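Local coordinates for protein cDNA FLJ56608, highly similar to Homo sapiens chloride channel, calcium activated, family member 1 (CLCA1), mRNA (Homo sapiens, PDB 6PYO) that is thought to regulate calcium-activated chloride conductance and mucus production, the chain being its calcium-binding von Willebrand factor type A domain, at residues S93-I98 with K128-I133; G122-V127 with A144-E149; L150-M153 with L157-Y160. All coordinates share one frame; numbering follows the deposited sequence.

Contact 1. Residues S93-I98 with K128-I133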
loop_
_atom_site.group_PDB
_atom_site.type_symbol
_atom_site.label_atom_id
_atom_site.label_comp_id
_atom_site.label_asym_id
_atom_site.label_seq_id
_atom_site.Cartn_x
_atom_site.Cartn_y
_atom_site.Cartn_z
ATOM N N SER A 93 3.512 -8.719 -3.503
ATOM C CA SER A 93 3.191 -8.206 -4.832
ATOM C C SER A 93 3.740 -6.792 -5.045
ATOM O O SER A 93 4.240 -6.465 -6.126
ATOM C CB SER A 93 1.684 -8.242 -5.028
ATOM O OG SER A 93 1.327 -7.650 -6.242
ATOM N N ALA A 94 3.659 -5.934 -4.027
ATOM C CA ALA A 94 4.251 -4.602 -4.144
ATOM C C ALA A 94 5.746 -4.689 -4.445
ATOM O O ALA A 94 6.272 -3.974 -5.317
ATOM C CB ALA A 94 3.974 -3.818 -2.867
ATOM N N PHE A 95 6.449 -5.563 -3.728
ATOM C CA PHE A 95 7.886 -5.720 -3.950
ATOM C C PHE A 95 8.171 -6.172 -5.373
ATOM O O PHE A 95 9.108 -5.679 -6.016
ATOM C CB PHE A 95 8.498 -6.712 -2.947
ATOM C CG PHE A 95 8.428 -6.255 -1.512
ATOM C CD1 PHE A 95 8.198 -4.934 -1.206
ATOM C CD2 PHE A 95 8.583 -7.162 -0.468
ATOM C CE1 PHE A 95 8.120 -4.503 0.132
ATOM C CE2 PHE A 95 8.501 -6.749 0.845
ATOM C CZ PHE A 95 8.273 -5.408 1.145
ATOM N N THR A 96 7.379 -7.114 -5.886
ATOM C CA THR A 96 7.525 -7.515 -7.287
ATOM C C THR A 96 7.256 -6.348 -8.230
ATOM O O THR A 96 7.940 -6.184 -9.254
ATOM C CB THR A 96 6.560 -8.666 -7.593
ATOM O OG1 THR A 96 6.705 -9.668 -6.587
ATOM C CG2 THR A 96 6.849 -9.276 -8.949
ATOM N N VAL A 97 6.249 -5.524 -7.907
ATOM C CA VAL A 97 5.922 -4.412 -8.786
ATOM C C VAL A 97 7.107 -3.460 -8.839
ATOM O O VAL A 97 7.516 -3.007 -9.913
ATOM C CB VAL A 97 4.631 -3.713 -8.311
ATOM C CG1 VAL A 97 4.539 -2.291 -8.892
ATOM C CG2 VAL A 97 3.391 -4.580 -8.656
ATOM N N ILE A 98 7.714 -3.199 -7.676
ATOM C CA ILE A 98 8.804 -2.241 -7.623
ATOM C C ILE A 98 10.007 -2.793 -8.341
ATOM O O ILE A 98 10.620 -2.117 -9.180
ATOM C CB ILE A 98 9.136 -1.880 -6.171
ATOM C CG1 ILE A 98 7.972 -1.079 -5.570
ATOM C CG2 ILE A 98 10.400 -1.033 -6.162
ATOM C CD1 ILE A 98 7.973 -1.076 -4.059
ATOM N N LYS A 128 11.974 -7.009 6.147
ATOM C CA LYS A 128 13.254 -6.506 6.618
ATOM C C LYS A 128 14.254 -6.554 5.483
ATOM O O LYS A 128 14.988 -5.585 5.255
ATOM C CB LYS A 128 13.746 -7.307 7.842
ATOM C CG LYS A 128 13.097 -6.909 9.184
ATOM C CD LYS A 128 13.445 -7.883 10.352
ATOM C CE LYS A 128 12.737 -9.260 10.232
ATOM N NZ LYS A 128 12.658 -10.088 11.499
ATOM N N GLN A 129 14.223 -7.633 4.685
ATOM C CA GLN A 129 15.227 -7.757 3.638
ATOM C C GLN A 129 15.012 -6.714 2.558
ATOM O O GLN A 129 15.963 -6.320 1.865
ATOM C CB GLN A 129 15.189 -9.145 3.002
ATOM C CG GLN A 129 16.509 -9.874 3.035
ATOM C CD GLN A 129 16.807 -10.465 4.393
ATOM O OE1 GLN A 129 17.663 -9.970 5.129
ATOM N NE2 GLN A 129 16.102 -11.540 4.733
ATOM N N SER A 130 13.767 -6.258 2.398
ATOM C CA SER A 130 13.469 -5.414 1.247
ATOM C C SER A 130 14.105 -4.039 1.386
ATOM O O SER A 130 14.491 -3.446 0.377
ATOM C CB SER A 130 11.960 -5.285 1.051
ATOM O OG SER A 130 11.356 -4.407 1.987
ATOM N N GLY A 131 14.229 -3.534 2.619
ATOM C CA GLY A 131 14.647 -2.172 2.859
ATOM C C GLY A 131 13.578 -1.149 2.562
ATOM O O GLY A 131 13.853 0.051 2.664
ATOM N N ALA A 132 12.383 -1.596 2.162
ATOM C CA ALA A 132 11.258 -0.711 1.937
ATOM C C ALA A 132 10.830 -0.070 3.251
ATOM O O ALA A 132 11.116 -0.561 4.340
ATOM C CB ALA A 132 10.081 -1.466 1.306
ATOM N N ILE A 133 10.160 1.064 3.116
ATOM C CA ILE A 133 9.574 1.831 4.212
ATOM C C ILE A 133 8.088 1.570 4.146
ATOM O O ILE A 133 7.459 1.912 3.141
ATOM C CB ILE A 133 9.849 3.332 4.028
ATOM C CG1 ILE A 133 11.347 3.634 4.014
ATOM C CG2 ILE A 133 9.184 4.208 5.071
ATOM C CD1 ILE A 133 11.703 4.844 3.060
#
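The phenyl ring of Phe95 carries Ser130 on one face: Ser130 CB stands 3.9 Å from the ring centroid, 18° off the ring normal, a CH-pi contact displaced toward the rim. The hydroxyl lies nearer the far end of the ring, with Ser130 OG 3.3 Å from Phe95 CZ. Ala132 CB approaches the ring obliquely, 3.8 Å from Phe95 CE1. Phe95 reaches across because its CG is set anti to its own carbonyl carbon (chi1 -64°), sending the ring from helix 87-99 to the end of helix 124-130. All three residues are buried. The site is the C-terminal end of a helix in the Rossmann-like alpha/beta fold of the VWA domain, where the chain turns back into parallel strand 133-138. Gly131 leaves the helix with positive phi, and Ser130 closes an ST turn over it: Ala132 N donates to Ser130 OG at 3.0 Å with an angle of 159°. The same hydroxyl is bonded to Val127 O one turn back, so the polar atom lying against the aromatic ring has two partners, which fix its rotation. Phe95 also rests on Ile109 of strand 108-113, and Ala132 touches Ser107.

Contact 2. Residues G122-V127 with A144-E149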
loop_
_atom_site.group_PDB
_atom_site.type_symbol
_atom_site.label_atom_id
_atom_site.label_comp_id
_atom_site.label_asym_id
_atom_site.label_seq_id
_atom_site.Cartn_x
_atom_site.Cartn_y
_atom_site.Cartn_z
ATOM N N GLY A 122 4.501 -13.579 8.932
ATOM C CA GLY A 122 5.016 -14.444 7.895
ATOM C C GLY A 122 5.819 -13.745 6.823
ATOM O O GLY A 122 6.505 -14.424 6.050
ATOM N N CYS A 123 5.745 -12.411 6.722
ATOM C CA CYS A 123 6.595 -11.722 5.753
ATOM C C CYS A 123 7.645 -10.828 6.406
ATOM O O CYS A 123 8.419 -10.182 5.686
ATOM C CB CYS A 123 5.749 -10.909 4.753
ATOM S SG CYS A 123 4.391 -9.877 5.421
ATOM N N PHE A 124 7.705 -10.792 7.739
ATOM C CA PHE A 124 8.691 -9.971 8.439
ATOM C C PHE A 124 10.080 -10.042 7.801
ATOM O O PHE A 124 10.657 -9.021 7.394
ATOM C CB PHE A 124 8.725 -10.412 9.902
ATOM C CG PHE A 124 7.676 -9.770 10.761
ATOM C CD1 PHE A 124 6.818 -8.814 10.249
ATOM C CD2 PHE A 124 7.561 -10.109 12.097
ATOM C CE1 PHE A 124 5.864 -8.205 11.052
ATOM C CE2 PHE A 124 6.614 -9.511 12.898
ATOM C CZ PHE A 124 5.764 -8.556 12.379
ATOM N N ASN A 125 10.619 -11.250 7.683
ATOM C CA ASN A 125 11.921 -11.431 7.052
ATOM C C ASN A 125 11.991 -10.715 5.703
ATOM O O ASN A 125 12.848 -9.853 5.484
ATOM C CB ASN A 125 12.217 -12.931 6.893
ATOM C CG ASN A 125 13.581 -13.198 6.274
ATOM O OD1 ASN A 125 14.617 -12.879 6.870
ATOM N ND2 ASN A 125 13.590 -13.790 5.075
ATOM N N GLU A 126 11.088 -11.065 4.785
ATOM C CA GLU A 126 11.117 -10.468 3.453
ATOM C C GLU A 126 11.054 -8.953 3.543
ATOM O O GLU A 126 11.766 -8.239 2.816
ATOM C CB GLU A 126 9.947 -10.994 2.612
ATOM C CG GLU A 126 9.980 -12.458 2.290
ATOM C CD GLU A 126 8.595 -13.000 1.954
ATOM O OE1 GLU A 126 7.847 -13.361 2.887
ATOM O OE2 GLU A 126 8.250 -13.050 0.758
ATOM N N VAL A 127 10.219 -8.455 4.457
ATOM C CA VAL A 127 10.063 -7.020 4.631
ATOM C C VAL A 127 11.372 -6.407 5.112
ATOM O O VAL A 127 11.867 -5.421 4.533
ATOM C CB VAL A 127 8.905 -6.730 5.599
ATOM C CG1 VAL A 127 9.066 -5.379 6.217
ATOM C CG2 VAL A 127 7.578 -6.859 4.843
ATOM N N ALA A 144 -4.408 -5.823 14.116
ATOM C CA ALA A 144 -3.381 -6.618 14.778
ATOM C C ALA A 144 -2.238 -5.701 15.256
ATOM O O ALA A 144 -2.044 -4.620 14.685
ATOM C CB ALA A 144 -2.860 -7.696 13.799
ATOM N N GLN A 145 -1.357 -6.214 16.139
ATOM C CA GLN A 145 -0.140 -5.488 16.556
ATOM C C GLN A 145 0.979 -5.547 15.507
ATOM O O GLN A 145 1.771 -4.595 15.375
ATOM C CB GLN A 145 0.363 -6.057 17.893
ATOM C CG GLN A 145 1.753 -5.578 18.340
ATOM C CD GLN A 145 1.802 -4.107 18.756
ATOM O OE1 GLN A 145 0.776 -3.473 18.993
ATOM N NE2 GLN A 145 3.014 -3.562 18.843
ATOM N N GLU A 146 1.011 -6.606 14.702
ATOM C CA GLU A 146 1.990 -6.719 13.625
ATOM C C GLU A 146 1.898 -5.603 12.568
ATOM O O GLU A 146 2.899 -5.342 11.901
ATOM C CB GLU A 146 1.845 -8.097 12.966
ATOM C CG GLU A 146 2.388 -9.257 13.797
ATOM C CD GLU A 146 1.351 -9.868 14.733
ATOM O OE1 GLU A 146 0.310 -9.226 14.998
ATOM O OE2 GLU A 146 1.578 -11.003 15.198
ATOM N N LEU A 147 0.753 -4.921 12.428
ATOM C CA LEU A 147 0.627 -3.788 11.505
ATOM C C LEU A 147 1.546 -2.645 11.928
ATOM O O LEU A 147 2.438 -2.207 11.170
ATOM C CB LEU A 147 -0.841 -3.339 11.476
ATOM C CG LEU A 147 -1.212 -2.247 10.476
ATOM C CD1 LEU A 147 -0.942 -2.831 9.101
ATOM C CD2 LEU A 147 -2.590 -1.677 10.576
ATOM N N GLU A 148 1.344 -2.164 13.167
ATOM C CA GLU A 148 2.286 -1.232 13.780
ATOM C C GLU A 148 3.709 -1.733 13.613
ATOM O O GLU A 148 4.598 -0.982 13.207
ATOM C CB GLU A 148 1.966 -1.028 15.268
ATOM C CG GLU A 148 3.083 -0.302 16.059
ATOM C CD GLU A 148 2.797 -0.153 17.569
ATOM O OE1 GLU A 148 2.094 0.814 17.961
ATOM O OE2 GLU A 148 3.282 -1.001 18.362
ATOM N N GLU A 149 3.955 -3.003 13.927
ATOM C CA GLU A 149 5.338 -3.464 13.847
ATOM C C GLU A 149 5.888 -3.394 12.428
ATOM O O GLU A 149 7.095 -3.197 12.243
ATOM C CB GLU A 149 5.477 -4.879 14.410
ATOM C CG GLU A 149 5.295 -4.950 15.955
ATOM C CD GLU A 149 6.241 -4.036 16.741
ATOM O OE1 GLU A 149 7.468 -4.099 16.506
ATOM O OE2 GLU A 149 5.752 -3.253 17.592
#
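Phe124 meets Glu146 through the far end of its ring, with Phe124 CZ 3.7 Å from Glu146 CG and 4.0 Å from Glu146 CB. This is the close part of the contact, and it is made by the aliphatic base of the glutamate. The ring comes to these carbons obliquely; the two side chains cross at about a right angle, and ring and carboxylate planes are 38° apart. With Glu146 CG anti to its carbonyl carbon, chi1 (-74°) sets this methylene against the ring, and the bend at chi2 (90°) turns the carboxylate away from it. The looser side is at Glu149: its CB approaches Phe124 CZ at 4.2 Å, and the rest of its side chain leads away from the ring. No hydrogen bond spans the two segments. The polar groups on this side bond along their own helix instead, where Gln145 NE2 donates to Glu148 OE2 in a short, bent bond that arrives from above the carboxylate plane, and more weakly to Glu149 OE2. One amide thus lies between two carboxylates and may partly offset their charge.

The backbones stay well apart, 9.1 Å between Phe124 CA and Glu146 CA, so a single aromatic side chain bridges the first turns of helices 124-130 and 145-152. On the inner side of helix 145-152, Leu147 packs on strands 108-113 and 133-138. Phe124 also touches Met153 near the far end of helix 145-152, while the preceding Cys123 ties the start of helix 124-130 to helix 87-99 through its disulfide with Cys88.

Contact 3. Residues L150-M153 with L157-Y160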
loop_
_atom_site.group_PDB
_atom_site.type_symbol
_atom_site.label_atom_id
_atom_site.label_comp_id
_atom_site.label_asym_id
_atom_site.label_seq_id
_atom_site.Cartn_x
_atom_site.Cartn_y
_atom_site.Cartn_z
ATOM N N LEU A 150 5.039 -3.565 11.409
ATOM C CA LEU A 150 5.497 -3.341 10.044
ATOM C C LEU A 150 6.088 -1.946 9.899
ATOM O O LEU A 150 7.162 -1.768 9.314
ATOM C CB LEU A 150 4.349 -3.510 9.046
ATOM C CG LEU A 150 3.925 -4.924 8.695
ATOM C CD1 LEU A 150 2.703 -4.885 7.767
ATOM C CD2 LEU A 150 5.049 -5.701 8.039
ATOM N N SER A 151 5.363 -0.935 10.398
ATOM C CA SER A 151 5.897 0.422 10.353
ATOM C C SER A 151 7.169 0.576 11.203
ATOM O O SER A 151 8.198 1.099 10.737
ATOM C CB SER A 151 4.842 1.420 10.827
ATOM O OG SER A 151 3.806 1.538 9.883
ATOM N N LYS A 152 7.106 0.166 12.467
ATOM C CA LYS A 152 8.226 0.400 13.373
ATOM C C LYS A 152 9.521 -0.194 12.840
ATOM O O LYS A 152 10.586 0.422 12.960
ATOM C CB LYS A 152 7.908 -0.165 14.755
ATOM C CG LYS A 152 6.978 0.728 15.543
ATOM C CD LYS A 152 6.854 0.296 16.996
ATOM C CE LYS A 152 6.667 1.521 17.904
ATOM N NZ LYS A 152 5.641 2.473 17.374
ATOM N N MET A 153 9.460 -1.363 12.226
ATOM C CA MET A 153 10.698 -2.023 11.825
ATOM C C MET A 153 11.241 -1.535 10.489
ATOM O O MET A 153 12.298 -2.016 10.050
ATOM C CB MET A 153 10.489 -3.522 11.732
ATOM C CG MET A 153 9.566 -3.912 10.572
ATOM S SD MET A 153 8.758 -5.519 10.738
ATOM C CE MET A 153 10.002 -6.586 10.081
ATOM N N LEU A 157 5.684 5.643 8.669
ATOM C CA LEU A 157 4.730 6.348 9.515
ATOM C C LEU A 157 3.449 5.536 9.725
ATOM O O LEU A 157 2.996 4.798 8.840
ATOM C CB LEU A 157 4.362 7.700 8.915
ATOM C CG LEU A 157 5.559 8.618 8.581
ATOM C CD1 LEU A 157 5.051 9.987 8.104
ATOM C CD2 LEU A 157 6.473 8.793 9.768
ATOM N N GLN A 158 2.872 5.692 10.917
ATOM C CA GLN A 158 1.609 5.077 11.304
ATOM C C GLN A 158 0.566 6.163 11.514
ATOM O O GLN A 158 0.868 7.209 12.094
ATOM C CB GLN A 158 1.751 4.286 12.596
ATOM C CG GLN A 158 2.973 3.426 12.695
ATOM C CD GLN A 158 3.347 3.160 14.147
ATOM O OE1 GLN A 158 4.527 3.053 14.484
ATOM N NE2 GLN A 158 2.340 3.046 15.017
ATOM N N THR A 159 -0.665 5.906 11.077
ATOM C CA THR A 159 -1.743 6.881 11.207
ATOM C C THR A 159 -3.072 6.145 11.368
ATOM O O THR A 159 -3.162 4.927 11.163
ATOM C CB THR A 159 -1.755 7.867 10.023
ATOM O OG1 THR A 159 -3.037 8.492 9.927
ATOM C CG2 THR A 159 -1.413 7.190 8.707
ATOM N N TYR A 160 -4.101 6.911 11.772
ATOM C CA TYR A 160 -5.381 6.407 12.285
ATOM C C TYR A 160 -5.181 5.567 13.550
ATOM O O TYR A 160 -6.058 4.782 13.922
ATOM C CB TYR A 160 -6.138 5.604 11.219
ATOM C CG TYR A 160 -7.578 6.033 10.925
ATOM C CD1 TYR A 160 -7.859 6.899 9.869
ATOM C CD2 TYR A 160 -8.654 5.538 11.674
ATOM C CE1 TYR A 160 -9.152 7.286 9.582
ATOM C CE2 TYR A 160 -9.960 5.926 11.393
ATOM C CZ TYR A 160 -10.195 6.802 10.345
ATOM O OH TYR A 160 -11.472 7.204 10.057
#
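Gln158 lays its side chain across the last turn of helix 145-152, meeting first Ser151 and then Lys152. Its CB leaves strand 158-159 toward the helix, and Gln158 CG, anti to the carbonyl carbon (chi1 -44°), presses close on Ser151, 3.3 Å from Ser151 CB and 3.5 Å from Ser151 OG. The chain then runs extended: Gln158 CD passes 4.0 Å from Ser151 CB, and Gln158 OE1 reaches Lys152, 3.5 Å from Lys152 CG and hydrogen-bonded to Lys152 NZ at 3.2 Å. The ammonium lies in the carbonyl plane, on a lone pair of OE1, with a C=O...N angle of 127°. Lys152 curls back to this position through bends at chi3 and chi4, and has a long, weak ion pair with Glu148 as well. On the other branch of the amide, Gln158 NE2 lies 3.6 Å from Glu148 CG. With only a methyl group in place of Gln158, as in an alanine, Lys152 NZ would probably lose this acceptor and a gap would open beside Ser151 CB. The buried hydroxyl of Ser151 turns to strand 133-138 instead, bonding Thr136 OG1 and Ile134 O. Leu157 and Thr159 pair by backbone with the same strand, completing a parallel beta-alpha-beta crossover of strand 133-138, helix 145-152 and edge strand 158-159, the repeating unit of the VWA fold.

Contact 1 is the core member, with all its touching residues buried, whereas contact 2 lies at the surface and contact 3 is part buried, part exposed. Contacts 1 and 2 share helix 124-130, one using its end and the other its start, and Phe95 CZ packs 4.0 Å from Val127 CG2 between them. Contacts 2 and 3 share helix 145-152, and Phe124 touches Leu150 there. The chemistry follows position: an aromatic face against a serine inside, a ring on glutamate methylenes at the surface, and an amide-to-ammonium bond at the sheet's edge.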